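Local coordinates for protein processed glycerol phosphate lipoteichoic acid synthase 2 (Bacillus subtilis, PDB 2W8D) that belongs to the lipoteichoic acid synthase family and has a sulfatase-type domain, of the alkaline phosphatase clan, that carries a magnesium site, at residues A[155-160]-A[179-184]. Sequence-based numbering, arbitrary orientation.
Sequences AYYDMN and MPLLES
Leu-181 meets two tyrosines at once through one methyl, CD1. CD1 lies 4.2 Å from CB of Tyr-156, so the methyl touches the base of that side chain. Roughly at a right angle to this, it comes within 4.4 Å of OH of Tyr-157, at the far end of the second ring. The contact is small and buries 107 Å² in all. Leu-181 and Tyr-156 each set out from the backbone toward the other segment. Tyr-157 starts off to one side, and its length brings the hydroxyl to the leucine. That hydroxyl is hydrogen-bonded to Ser-178 OG, on the same helix one turn before Leu-181. In this sulfatase-type alpha/beta fold, the loop after strand 150-152 thus packs against helix 171-183, the helix it leads into. Phe-129 of the central sheet touches both Tyr-157 and Leu-181. The Tyr-156 ring packs edge-to-face with Phe-152, and the Tyr-157 ring meets Phe-174 with the planes at about 45°. Near the C-terminal end of the helix, the carbonyl O of Leu-181 takes two bonds from Ser-184, one from OG at 3.1 Å and one from the backbone N at 3.2 Å. Both arrive from the same face of the carbonyl plane, with OG tilted 22° from it. The serine hydroxyl is swung roughly perpendicular to the backbone N about CA-CB (chi1 89°), which turns it back to this oxygen.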
loop_
_atom_site.group_PDB
_atom_site.type_symbol
_atom_site.label_atom_id
_atom_site.label_comp_id
_atom_site.label_asym_id
_atom_site.label_seq_id
_atom_site.Cartn_x
_atom_site.Cartn_y
_atom_site.Cartn_z
ATOM N N ALA A 155 5.647 -20.292 -10.102
ATOM C CA ALA A 155 5.870 -21.221 -11.224
ATOM C C ALA A 155 6.787 -20.601 -12.298
ATOM O O ALA A 155 7.395 -21.318 -13.074
ATOM C CB ALA A 155 4.537 -21.702 -11.837
ATOM N N TYR A 156 6.891 -19.276 -12.329
ATOM C CA TYR A 156 7.656 -18.603 -13.368
ATOM C C TYR A 156 9.070 -18.208 -12.944
ATOM O O TYR A 156 9.797 -17.605 -13.732
ATOM C CB TYR A 156 6.927 -17.358 -13.848
ATOM C CG TYR A 156 5.684 -17.624 -14.644
ATOM C CD1 TYR A 156 5.713 -17.646 -16.047
ATOM C CD2 TYR A 156 4.457 -17.828 -14.001
ATOM C CE1 TYR A 156 4.548 -17.890 -16.788
ATOM C CE2 TYR A 156 3.299 -18.071 -14.728
ATOM C CZ TYR A 156 3.345 -18.089 -16.104
ATOM O OH TYR A 156 2.166 -18.339 -16.786
ATOM N N TYR A 157 9.443 -18.542 -11.708
ATOM C CA TYR A 157 10.783 -18.316 -11.193
ATOM C C TYR A 157 11.514 -19.627 -10.919
ATOM O O TYR A 157 10.893 -20.628 -10.614
ATOM C CB TYR A 157 10.712 -17.446 -9.941
ATOM C CG TYR A 157 9.993 -16.140 -10.196
ATOM C CD1 TYR A 157 10.698 -15.009 -10.584
ATOM C CD2 TYR A 157 8.597 -16.051 -10.091
ATOM C CE1 TYR A 157 10.056 -13.823 -10.847
ATOM C CE2 TYR A 157 7.939 -14.858 -10.350
ATOM C CZ TYR A 157 8.678 -13.753 -10.732
ATOM O OH TYR A 157 8.059 -12.569 -11.005
ATOM N N ASP A 158 12.831 -19.615 -11.093
ATOM C CA ASP A 158 13.729 -20.698 -10.689
ATOM C C ASP A 158 13.789 -20.799 -9.155
ATOM O O ASP A 158 14.427 -19.971 -8.487
ATOM C CB ASP A 158 15.132 -20.392 -11.235
ATOM C CG ASP A 158 16.071 -21.598 -11.198
ATOM O OD1 ASP A 158 15.626 -22.711 -10.827
ATOM O OD2 ASP A 158 17.266 -21.435 -11.560
HETATM N N MSE A 159 13.133 -21.812 -8.593
HETATM C CA MSE A 159 12.991 -21.919 -7.124
HETATM C C MSE A 159 14.112 -22.747 -6.468
HETATM O O MSE A 159 13.840 -23.567 -5.591
HETATM C CB MSE A 159 11.612 -22.496 -6.728
HETATM C CG MSE A 159 10.396 -21.647 -7.086
HETATM SE SE MSE A 159 10.125 -20.060 -5.935
HETATM C CE MSE A 159 9.653 -20.914 -4.206
ATOM N N ASN A 160 15.360 -22.531 -6.871
ATOM C CA ASN A 160 16.461 -23.350 -6.360
ATOM C C ASN A 160 16.989 -22.976 -4.968
ATOM O O ASN A 160 16.613 -21.957 -4.391
ATOM C CB ASN A 160 17.608 -23.419 -7.380
ATOM C CG ASN A 160 18.263 -22.071 -7.618
ATOM O OD1 ASN A 160 19.085 -21.618 -6.822
ATOM N ND2 ASN A 160 17.908 -21.427 -8.723
HETATM N N MSE A 179 12.065 -9.065 -15.053
HETATM C CA MSE A 179 12.320 -8.160 -16.189
HETATM C C MSE A 179 11.779 -8.646 -17.539
HETATM O O MSE A 179 10.895 -7.987 -18.093
HETATM C CB MSE A 179 13.789 -7.715 -16.282
HETATM C CG MSE A 179 14.299 -6.942 -15.041
HETATM SE SE MSE A 179 13.021 -5.712 -14.113
HETATM C CE MSE A 179 12.952 -4.258 -15.429
ATOM N N PRO A 180 12.253 -9.809 -18.052
ATOM C CA PRO A 180 11.714 -10.250 -19.363
ATOM C C PRO A 180 10.213 -10.508 -19.330
ATOM O O PRO A 180 9.528 -10.336 -20.324
ATOM C CB PRO A 180 12.473 -11.557 -19.666
ATOM C CG PRO A 180 13.120 -11.958 -18.367
ATOM C CD PRO A 180 13.320 -10.701 -17.562
ATOM N N LEU A 181 9.694 -10.899 -18.176
ATOM C CA LEU A 181 8.278 -11.103 -18.080
ATOM C C LEU A 181 7.590 -9.745 -18.212
ATOM O O LEU A 181 6.634 -9.590 -18.958
ATOM C CB LEU A 181 7.934 -11.824 -16.780
ATOM C CG LEU A 181 8.653 -13.168 -16.634
ATOM C CD1 LEU A 181 8.455 -13.678 -15.231
ATOM C CD2 LEU A 181 8.200 -14.245 -17.724
ATOM N N LEU A 182 8.113 -8.741 -17.537
ATOM C CA LEU A 182 7.506 -7.418 -17.573
ATOM C C LEU A 182 7.603 -6.753 -18.941
ATOM O O LEU A 182 6.673 -6.061 -19.355
ATOM C CB LEU A 182 8.150 -6.512 -16.537
ATOM C CG LEU A 182 7.596 -5.099 -16.522
ATOM C CD1 LEU A 182 6.184 -5.096 -15.913
ATOM C CD2 LEU A 182 8.551 -4.213 -15.752
ATOM N N GLU A 183 8.728 -6.961 -19.619
ATOM C CA GLU A 183 8.992 -6.385 -20.922
ATOM C C GLU A 183 8.199 -7.085 -22.042
ATOM O O GLU A 183 8.135 -6.591 -23.163
ATOM C CB GLU A 183 10.509 -6.423 -21.203
ATOM C CG GLU A 183 11.330 -5.552 -20.218
ATOM C CD GLU A 183 12.810 -5.977 -20.020
ATOM O OE1 GLU A 183 13.325 -6.877 -20.716
ATOM O OE2 GLU A 183 13.477 -5.390 -19.133
ATOM N N SER A 184 7.577 -8.225 -21.732
ATOM C CA SER A 184 6.738 -8.919 -22.707
ATOM C C SER A 184 5.279 -8.402 -22.657
ATOM O O SER A 184 4.449 -8.770 -23.478
ATOM C CB SER A 184 6.826 -10.447 -22.523
ATOM O OG SER A 184 5.847 -10.918 -21.596
#